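PDB 5Z7R: short-chain-enoyl-CoA hydratase, which catalyses the reversible hydration of crotonyl-CoA to 3-hydroxybutyryl-CoA in butanoate metabolism, and also accepts hexenoyl-CoA but not longer analogues. Local coordinates for the interface of chains A and B. Residues are numbered along the deposited sequence; one frame, centred on the assembly and turned at random. Chains: chain A/B, Short-chain-enoyl-CoA hydratase.

Contact 1: the interface of chains A and B. Residues chain A 135, 138-141, 163; chain B 202-203, 206-207, 210.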
ATOM      1  N   VAL A 135      20.604  19.388   3.628  1.00 30.15           N
ATOM      2  CA  VAL A 135      20.103  20.509   2.829  1.00 30.95           C
ATOM      3  C   VAL A 135      20.979  21.785   2.901  1.00 30.40           C
ATOM      4  O   VAL A 135      20.930  22.656   2.010  1.00 28.62           O
ATOM      5  CB  VAL A 135      18.613  20.796   3.174  1.00 32.87           C
ATOM      6  CG1 VAL A 135      18.432  21.422   4.560  1.00 31.93           C
ATOM      7  CG2 VAL A 135      18.039  21.729   2.139  1.00 37.23           C
ATOM      8  N   GLY A 138      23.193  21.376  -0.135  1.00 34.86           N
ATOM      9  CA  GLY A 138      22.533  21.304  -1.415  1.00 31.31           C
ATOM     10  C   GLY A 138      22.121  19.911  -1.816  1.00 29.71           C
ATOM     11  O   GLY A 138      21.874  19.669  -2.988  1.00 29.46           O
ATOM     12  N   ILE A 139      22.031  19.017  -0.837  1.00 29.42           N
ATOM     13  CA  ILE A 139      21.477  17.681  -1.032  1.00 29.51           C
ATOM     14  C   ILE A 139      20.362  17.325  -0.042  1.00 30.68           C
ATOM     15  O   ILE A 139      20.243  17.917   1.020  1.00 32.84           O
ATOM     16  CB  ILE A 139      22.550  16.568  -0.870  1.00 30.04           C
ATOM     17  CG1 ILE A 139      23.476  16.827   0.328  1.00 26.87           C
ATOM     18  CG2 ILE A 139      23.373  16.390  -2.140  1.00 31.66           C
ATOM     19  CD1 ILE A 139      24.222  15.572   0.696  1.00 26.18           C
ATOM     20  N   THR A 140      19.562  16.321  -0.409  1.00 31.45           N
ATOM     21  CA  THR A 140      18.621  15.693   0.509  1.00 31.24           C
ATOM     22  C   THR A 140      19.401  14.638   1.253  1.00 28.76           C
ATOM     23  O   THR A 140      20.452  14.239   0.802  1.00 27.05           O
ATOM     24  CB  THR A 140      17.523  14.902  -0.229  1.00 29.34           C
ATOM     25  OG1 THR A 140      18.100  13.738  -0.835  1.00 27.50           O
ATOM     26  CG2 THR A 140      16.852  15.750  -1.298  1.00 28.85           C
ATOM     27  N   PRO A 141      18.856  14.157   2.364  1.00 27.70           N
ATOM     28  CA  PRO A 141      19.381  12.941   2.925  1.00 28.52           C
ATOM     29  C   PRO A 141      19.514  11.877   1.829  1.00 27.37           C
ATOM     30  O   PRO A 141      18.682  11.817   0.948  1.00 31.00           O
ATOM     31  CB  PRO A 141      18.330  12.574   3.982  1.00 28.51           C
ATOM     32  CG  PRO A 141      17.818  13.929   4.449  1.00 27.33           C
ATOM     33  CD  PRO A 141      17.821  14.781   3.226  1.00 28.33           C
ATOM     34  N   PHE A 163      14.302  20.260   6.860  1.00 26.22           N
ATOM     35  CA  PHE A 163      14.263  21.564   6.208  1.00 27.25           C
ATOM     36  C   PHE A 163      15.166  22.577   6.879  1.00 29.29           C
ATOM     37  O   PHE A 163      15.771  23.377   6.174  1.00 33.69           O
ATOM     38  CB  PHE A 163      12.859  22.185   6.120  1.00 26.18           C
ATOM     39  CG  PHE A 163      11.822  21.318   5.471  1.00 25.50           C
ATOM     40  CD1 PHE A 163      12.155  20.246   4.659  1.00 26.76           C
ATOM     41  CD2 PHE A 163      10.472  21.598   5.663  1.00 24.77           C
ATOM     42  CE1 PHE A 163      11.163  19.446   4.100  1.00 26.31           C
ATOM     43  CE2 PHE A 163       9.485  20.805   5.089  1.00 24.13           C
ATOM     44  CZ  PHE A 163       9.828  19.735   4.312  1.00 24.68           C
TER
ATOM     45  N   ASN B 202      18.924  27.622   3.572  1.00 43.83           N
ATOM     46  CA  ASN B 202      19.337  26.378   2.971  1.00 40.75           C
ATOM     47  C   ASN B 202      19.034  26.363   1.482  1.00 39.29           C
ATOM     48  O   ASN B 202      18.391  27.296   0.959  1.00 39.13           O
ATOM     49  CB  ASN B 202      18.668  25.209   3.680  1.00 42.72           C
ATOM     50  CG  ASN B 202      19.224  24.980   5.075  1.00 45.30           C
ATOM     51  OD1 ASN B 202      20.441  25.020   5.276  1.00 38.57           O
ATOM     52  ND2 ASN B 202      18.330  24.710   6.048  1.00 47.53           N
ATOM     53  N   ALA B 203      19.517  25.304   0.816  1.00 35.44           N
ATOM     54  CA  ALA B 203      19.522  25.230  -0.624  1.00 35.26           C
ATOM     55  C   ALA B 203      18.151  24.803  -1.081  1.00 35.66           C
ATOM     56  O   ALA B 203      17.689  23.734  -0.708  1.00 33.25           O
ATOM     57  CB  ALA B 203      20.562  24.239  -1.097  1.00 33.63           C
ATOM     58  N   ALA B 206      17.163  21.293  -2.701  1.00 31.14           N
ATOM     59  CA  ALA B 206      17.301  20.213  -1.716  1.00 30.74           C
ATOM     60  C   ALA B 206      16.147  20.166  -0.745  1.00 29.65           C
ATOM     61  O   ALA B 206      15.738  19.091  -0.332  1.00 29.83           O
ATOM     62  CB  ALA B 206      18.611  20.329  -0.960  1.00 30.15           C
ATOM     63  N   VAL B 207      15.657  21.333  -0.355  1.00 30.54           N
ATOM     64  CA  VAL B 207      14.497  21.440   0.530  1.00 31.44           C
ATOM     65  C   VAL B 207      13.257  20.990  -0.241  1.00 29.49           C
ATOM     66  O   VAL B 207      12.483  20.185   0.234  1.00 27.44           O
ATOM     67  CB  VAL B 207      14.314  22.882   1.086  1.00 32.45           C
ATOM     68  CG1 VAL B 207      12.955  23.068   1.741  1.00 32.60           C
ATOM     69  CG2 VAL B 207      15.385  23.214   2.113  1.00 32.61           C
ATOM     70  N   SER B 210      13.528  17.305  -0.812  1.00 29.29           N
ATOM     71  CA  SER B 210      13.381  16.596   0.455  1.00 29.49           C
ATOM     72  C   SER B 210      11.909  16.567   0.842  1.00 25.63           C
ATOM     73  O   SER B 210      11.396  15.525   1.215  1.00 24.12           O
ATOM     74  CB  SER B 210      14.189  17.222   1.601  1.00 31.87           C
ATOM     75  OG  SER B 210      15.586  17.193   1.348  1.00 36.58           O
TER
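A:Val135 meets B:Asn202 and B:Ala203, just before helix 204-217, and B:Ala206 in its first turn. Hydrogen bonds from chain B end on main-chain oxygens of chain A. The amide N of B:Ala203 donates to A:Val135 O at 3.2 Å, a fairly straight bond of 166° at the hydrogen. The side-chain amide ND2 of B:Asn202 gives a more bent bond to A:Phe163 O at 2.9 Å, with the nitrogen tilted off the carbonyl plane.

Apolar contacts accompany these bonds. A:Val135 CG1 lies against the amide group of B:Asn202, the side chains at about a right angle. With chi1 at 71°, CG1 lies between the backbone N and the carbonyl carbon, and CG2 falls anti to the N, where A:Val135 CG2 packs tightly on B:Ala206 CB at 3.4 Å. A:Gly138 CA rests on B:Ala203 CB at 3.5 Å. Farther along, A:Thr140 CG2 lies 4.0 Å from B:Ser210 CA, while the B:Ser210 hydroxyl turns back to bond B:Ala206 O within its own helix.

The patch takes A:Val135 from the 3-10 helix 134-137, which begins at the proposed proton acceptor A:Glu134, the loop after it and the end of helix 155-164, and sets them against the start of helix 204-217 of chain B.

Contact 2: the interface of chains A and B. Residues chain A 87, 91, 94, 144, 147-148; chain B 222-223, 226.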
ATOM      1  N   ASN A  87      22.017   3.141   1.146  1.00 31.14           N
ATOM      2  CA  ASN A  87      20.710   2.552   1.494  1.00 27.84           C
ATOM      3  C   ASN A  87      20.670   1.029   1.452  1.00 26.96           C
ATOM      4  O   ASN A  87      20.021   0.367   2.289  1.00 23.02           O
ATOM      5  CB  ASN A  87      19.635   3.113   0.574  1.00 26.54           C
ATOM      6  CG  ASN A  87      19.016   4.350   1.126  1.00 23.79           C
ATOM      7  OD1 ASN A  87      18.398   4.303   2.182  1.00 23.28           O
ATOM      8  ND2 ASN A  87      19.173   5.465   0.437  1.00 24.78           N
ATOM      9  N   ARG A  91      19.727  -0.844   4.724  1.00 27.69           N
ATOM     10  CA  ARG A  91      18.546  -1.697   4.651  1.00 27.69           C
ATOM     11  C   ARG A  91      18.870  -3.107   5.069  1.00 29.34           C
ATOM     12  O   ARG A  91      18.016  -3.795   5.653  1.00 31.40           O
ATOM     13  CB  ARG A  91      17.982  -1.714   3.229  1.00 28.43           C
ATOM     14  CG  ARG A  91      16.769  -2.588   3.061  1.00 26.93           C
ATOM     15  CD  ARG A  91      15.647  -2.077   3.965  1.00 27.00           C
ATOM     16  NE  ARG A  91      14.368  -2.623   3.545  1.00 25.56           N
ATOM     17  CZ  ARG A  91      13.370  -2.974   4.357  1.00 25.47           C
ATOM     18  NH1 ARG A  91      12.256  -3.487   3.825  1.00 25.45           N
ATOM     19  NH2 ARG A  91      13.449  -2.807   5.667  1.00 23.42           N
ATOM     20  N   GLU A  94      18.866  -3.118   8.747  1.00 25.65           N
ATOM     21  CA  GLU A  94      17.486  -3.011   9.263  1.00 24.21           C
ATOM     22  C   GLU A  94      16.820  -4.355   9.243  1.00 24.35           C
ATOM     23  O   GLU A  94      16.119  -4.714  10.192  1.00 24.64           O
ATOM     24  CB  GLU A  94      16.710  -1.999   8.416  1.00 23.89           C
ATOM     25  CG  GLU A  94      15.277  -1.734   8.806  1.00 22.65           C
ATOM     26  CD  GLU A  94      14.786  -0.550   8.071  1.00 22.23           C
ATOM     27  OE1 GLU A  94      14.651   0.494   8.714  1.00 23.04           O
ATOM     28  OE2 GLU A  94      14.648  -0.617   6.817  1.00 22.58           O
ATOM     29  N   GLY A 144      18.560   7.236   3.594  1.00 25.43           N
ATOM     30  CA  GLY A 144      17.285   6.833   4.150  1.00 25.61           C
ATOM     31  C   GLY A 144      16.649   7.926   4.977  1.00 26.76           C
ATOM     32  O   GLY A 144      15.500   7.824   5.349  1.00 28.89           O
ATOM     33  N   GLN A 147      13.019   9.057   4.783  1.00 21.91           N
ATOM     34  CA  GLN A 147      12.018   8.054   5.013  1.00 20.82           C
ATOM     35  C   GLN A 147      11.955   7.564   6.460  1.00 21.83           C
ATOM     36  O   GLN A 147      10.852   7.347   7.008  1.00 23.37           O
ATOM     37  CB  GLN A 147      12.291   6.847   4.118  1.00 20.24           C
ATOM     38  CG  GLN A 147      12.157   7.108   2.636  1.00 20.92           C
ATOM     39  CD  GLN A 147      10.974   8.002   2.296  1.00 21.35           C
ATOM     40  OE1 GLN A 147       9.831   7.710   2.670  1.00 20.26           O
ATOM     41  NE2 GLN A 147      11.248   9.105   1.588  1.00 20.97           N
ATOM     42  N   ARG A 148      13.120   7.338   7.061  1.00 19.85           N
ATOM     43  CA  ARG A 148      13.167   6.735   8.352  1.00 20.50           C
ATOM     44  C   ARG A 148      12.791   7.782   9.459  1.00 21.10           C
ATOM     45  O   ARG A 148      12.088   7.466  10.403  1.00 20.75           O
ATOM     46  CB  ARG A 148      14.518   6.040   8.582  1.00 18.79           C
ATOM     47  CG  ARG A 148      14.648   4.688   7.845  1.00 18.50           C
ATOM     48  CD  ARG A 148      15.775   3.791   8.348  1.00 18.28           C
ATOM     49  NE  ARG A 148      15.816   2.523   7.631  1.00 18.56           N
ATOM     50  CZ  ARG A 148      16.548   2.304   6.520  1.00 18.16           C
ATOM     51  NH1 ARG A 148      17.311   3.252   6.025  1.00 19.03           N
ATOM     52  NH2 ARG A 148      16.501   1.151   5.883  1.00 16.71           N
TER
ATOM     53  N   ILE B 222       8.686   0.724   2.496  1.00 19.80           N
ATOM     54  CA  ILE B 222      10.018   1.283   2.734  1.00 19.36           C
ATOM     55  C   ILE B 222      11.027   1.070   1.567  1.00 19.62           C
ATOM     56  O   ILE B 222      11.817   1.976   1.284  1.00 19.76           O
ATOM     57  CB  ILE B 222      10.587   0.784   4.092  1.00 19.26           C
ATOM     58  CG1 ILE B 222      11.827   1.596   4.507  1.00 19.13           C
ATOM     59  CG2 ILE B 222      10.909  -0.702   4.057  1.00 18.18           C
ATOM     60  CD1 ILE B 222      11.531   3.046   4.834  1.00 19.38           C
ATOM     61  N   ASP B 223      11.001  -0.083   0.895  1.00 19.10           N
ATOM     62  CA  ASP B 223      11.906  -0.296  -0.285  1.00 20.28           C
ATOM     63  C   ASP B 223      11.618   0.639  -1.452  1.00 19.91           C
ATOM     64  O   ASP B 223      12.518   1.347  -1.912  1.00 22.69           O
ATOM     65  CB  ASP B 223      11.899  -1.758  -0.728  1.00 21.29           C
ATOM     66  CG  ASP B 223      12.417  -2.685   0.367  1.00 22.21           C
ATOM     67  OD1 ASP B 223      13.582  -2.443   0.790  1.00 22.72           O
ATOM     68  OD2 ASP B 223      11.671  -3.614   0.815  1.00 21.66           O
ATOM     69  N   LEU B 226      12.584   4.199  -0.249  1.00 21.98           N
ATOM     70  CA  LEU B 226      14.029   4.455  -0.257  1.00 24.19           C
ATOM     71  C   LEU B 226      14.557   4.638  -1.691  1.00 23.89           C
ATOM     72  O   LEU B 226      15.379   5.504  -1.942  1.00 25.93           O
ATOM     73  CB  LEU B 226      14.782   3.324   0.476  1.00 25.85           C
ATOM     74  CG  LEU B 226      14.471   3.160   1.980  1.00 24.88           C
ATOM     75  CD1 LEU B 226      14.847   1.762   2.425  1.00 26.37           C
ATOM     76  CD2 LEU B 226      15.164   4.215   2.815  1.00 23.63           C
TER
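An anti first torsion at A:Arg91 (CG opposite the backbone N, chi1 179°) and a bend at chi2 (61°) carry its guanidinium across to B:Asp223, whose carboxylate is set beside its own backbone N. The arginine grips side-on with two nitrogens: A:Arg91 NE hydrogen-bonds B:Asp223 OD1 at 2.9 Å, a salt bridge, and A:Arg91 NH1 hydrogen-bonds B:Asp223 OD2 at 3.1 Å. Both acceptors lie in the guanidinium plane, but the carboxylate is turned 49° against it, and OD2 is met from above its own plane. The CG2 methyl of B:Ile222 sits over one face of the guanidinium, towards the rim, 3.4 Å from A:Arg91 CZ.

A:Arg91 NH2 forms a salt bridge with A:Glu94 OE2 at 2.7 Å, a bent bond. A:Arg148, extended from CG to NE, clasps the same carboxylate with NE on OE1 and NH2 on OE2. The two NH2 groups approach OE2 from opposite faces, and this chain of alternating charges probably fixes the rotation of A:Arg91.

B:Leu226 reaches in beside this network. Its CD2 touches A:Asn87 OD1 at 3.3 Å and A:Gly144 CA at 3.6 Å, and its CD1 lies 3.9 Å from A:Arg148 NH2. B:Ile222 CD1 packs on A:Gln147 CB at 3.9 Å.

The site ties the first turns of helix 222-236 of one subunit to helices 76-95 and 145-153 of the other, joining neighbouring subunits of this oligomeric hydratase.

Contact 3: the interface of chains A and B. Residues chain A 140-141, 145-147; chain B 210, 213-214, 229.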
ATOM      1  N   THR A 140      19.562  16.321  -0.409  1.00 31.45           N
ATOM      2  CA  THR A 140      18.621  15.693   0.509  1.00 31.24           C
ATOM      3  C   THR A 140      19.401  14.638   1.253  1.00 28.76           C
ATOM      4  O   THR A 140      20.452  14.239   0.802  1.00 27.05           O
ATOM      5  CB  THR A 140      17.523  14.902  -0.229  1.00 29.34           C
ATOM      6  OG1 THR A 140      18.100  13.738  -0.835  1.00 27.50           O
ATOM      7  CG2 THR A 140      16.852  15.750  -1.298  1.00 28.85           C
ATOM      8  N   PRO A 141      18.856  14.157   2.364  1.00 27.70           N
ATOM      9  CA  PRO A 141      19.381  12.941   2.925  1.00 28.52           C
ATOM     10  C   PRO A 141      19.514  11.877   1.829  1.00 27.37           C
ATOM     11  O   PRO A 141      18.682  11.817   0.948  1.00 31.00           O
ATOM     12  CB  PRO A 141      18.330  12.574   3.982  1.00 28.51           C
ATOM     13  CG  PRO A 141      17.818  13.929   4.449  1.00 27.33           C
ATOM     14  CD  PRO A 141      17.821  14.781   3.226  1.00 28.33           C
ATOM     15  N   GLY A 145      17.366   9.002   5.217  1.00 26.68           N
ATOM     16  CA  GLY A 145      16.894  10.037   6.139  1.00 28.18           C
ATOM     17  C   GLY A 145      15.466  10.494   5.903  1.00 27.92           C
ATOM     18  O   GLY A 145      14.710  10.662   6.872  1.00 25.89           O
ATOM     19  N   THR A 146      15.103  10.688   4.627  1.00 26.19           N
ATOM     20  CA  THR A 146      13.818  11.266   4.223  1.00 22.99           C
ATOM     21  C   THR A 146      12.687  10.313   4.521  1.00 23.17           C
ATOM     22  O   THR A 146      11.533  10.699   4.497  1.00 25.24           O
ATOM     23  CB  THR A 146      13.764  11.601   2.709  1.00 22.97           C
ATOM     24  OG1 THR A 146      13.847  10.414   1.899  1.00 21.61           O
ATOM     25  CG2 THR A 146      14.874  12.564   2.318  1.00 23.72           C
ATOM     26  N   GLN A 147      13.019   9.057   4.783  1.00 21.91           N
ATOM     27  CA  GLN A 147      12.018   8.054   5.013  1.00 20.82           C
ATOM     28  C   GLN A 147      11.955   7.564   6.460  1.00 21.83           C
ATOM     29  O   GLN A 147      10.852   7.347   7.008  1.00 23.37           O
ATOM     30  CB  GLN A 147      12.291   6.847   4.118  1.00 20.24           C
ATOM     31  CG  GLN A 147      12.157   7.108   2.636  1.00 20.92           C
ATOM     32  CD  GLN A 147      10.974   8.002   2.296  1.00 21.35           C
ATOM     33  OE1 GLN A 147       9.831   7.710   2.670  1.00 20.26           O
ATOM     34  NE2 GLN A 147      11.248   9.105   1.588  1.00 20.97           N
TER
ATOM     35  N   SER B 210      13.528  17.305  -0.812  1.00 29.29           N
ATOM     36  CA  SER B 210      13.381  16.596   0.455  1.00 29.49           C
ATOM     37  C   SER B 210      11.909  16.567   0.842  1.00 25.63           C
ATOM     38  O   SER B 210      11.396  15.525   1.215  1.00 24.12           O
ATOM     39  CB  SER B 210      14.189  17.222   1.601  1.00 31.87           C
ATOM     40  OG  SER B 210      15.586  17.193   1.348  1.00 36.58           O
ATOM     41  N   ALA B 213      10.269  13.985  -1.176  1.00 21.51           N
ATOM     42  CA  ALA B 213      10.660  12.613  -0.808  1.00 23.08           C
ATOM     43  C   ALA B 213       9.950  12.162   0.453  1.00 22.96           C
ATOM     44  O   ALA B 213       9.510  11.019   0.543  1.00 25.65           O
ATOM     45  CB  ALA B 213      12.173  12.471  -0.640  1.00 23.60           C
ATOM     46  N   ILE B 214       9.796  13.071   1.398  1.00 22.77           N
ATOM     47  CA  ILE B 214       9.081  12.749   2.637  1.00 23.96           C
ATOM     48  C   ILE B 214       7.579  12.524   2.363  1.00 22.50           C
ATOM     49  O   ILE B 214       7.021  11.490   2.731  1.00 20.40           O
ATOM     50  CB  ILE B 214       9.289  13.860   3.683  1.00 24.41           C
ATOM     51  CG1 ILE B 214      10.776  13.904   4.100  1.00 24.91           C
ATOM     52  CG2 ILE B 214       8.392  13.619   4.888  1.00 24.52           C
ATOM     53  CD1 ILE B 214      11.177  15.226   4.715  1.00 26.20           C
ATOM     54  N   GLU B 229      13.776   8.203  -2.677  1.00 20.64           N
ATOM     55  CA  GLU B 229      14.840   9.093  -2.207  1.00 21.62           C
ATOM     56  C   GLU B 229      16.097   9.164  -3.120  1.00 21.17           C
ATOM     57  O   GLU B 229      16.581  10.246  -3.436  1.00 23.18           O
ATOM     58  CB  GLU B 229      15.257   8.705  -0.786  1.00 22.56           C
ATOM     59  CG  GLU B 229      16.337   9.600  -0.175  1.00 23.57           C
ATOM     60  CD  GLU B 229      16.926   8.993   1.082  1.00 24.92           C
ATOM     61  OE1 GLU B 229      16.330   9.212   2.180  1.00 22.77           O
ATOM     62  OE2 GLU B 229      17.960   8.280   0.981  1.00 23.85           O
TER
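A:Thr146, in the first turn of helix 145-153 of this crotonase-family subunit, faces B:Glu229 from helix 222-236 of its neighbour. The glutamate, with CG anti to its backbone N (chi1 -178°) and extended beyond CG, delivers one carboxylate oxygen to the start of the helix. There A:Thr146 OG1 donates to the anti lone pair of B:Glu229 OE1 at 2.8 Å, and A:Thr146 N to the same B:Glu229 OE1 at 3.1 Å, nearly along its C-O axis. Both bonds fall on OE1, and the helix N-terminus would be expected to favour the negative charge of the acid. The CG methylene of B:Glu229 also runs past A:Pro141 O, at 3.4 Å.

The hydroxyl of A:Thr146 is itself an acceptor: A:Thr146 OG1 takes a bond from A:Gln147 NE2 at 2.9 Å and gives one to B:Glu229 OE1. The same A:Gln147 NE2 crosses the interface to B:Ala213 O at 2.8 Å. That bond is straight at the hydrogen (164°) and lies in the plane of the glutamine amide, yet the donor stands well above the carbonyl plane of B:Ala213.

Helix 204-217 also meets A:Thr146 through carbon atoms. B:Ala213 CB packs on A:Thr146 CB at 3.8 Å, and B:Ile214 CG1 lies 3.3 Å from A:Thr146 O.

Contact 3 lies between the other two: the centre of its C-alpha atoms is about 9 Å from that of contact 1 and about 10 Å from that of contact 2, themselves about 18 Å apart. It shares A:Thr140, A:Pro141 and B:Ser210 with contact 1 and A:Gln147 with contact 2. Chain B helix 204-217 joins contacts 1 and 3; its helix 222-236 and chain A helix 145-153 join contacts 2 and 3, making one continuous seam. The probable catalytic glutamates lie close: A:Glu134 about 4 Å from the centre of contact 1, A:Glu114 about 7 Å from that of contact 3. Assembly may therefore help shape the active-site region.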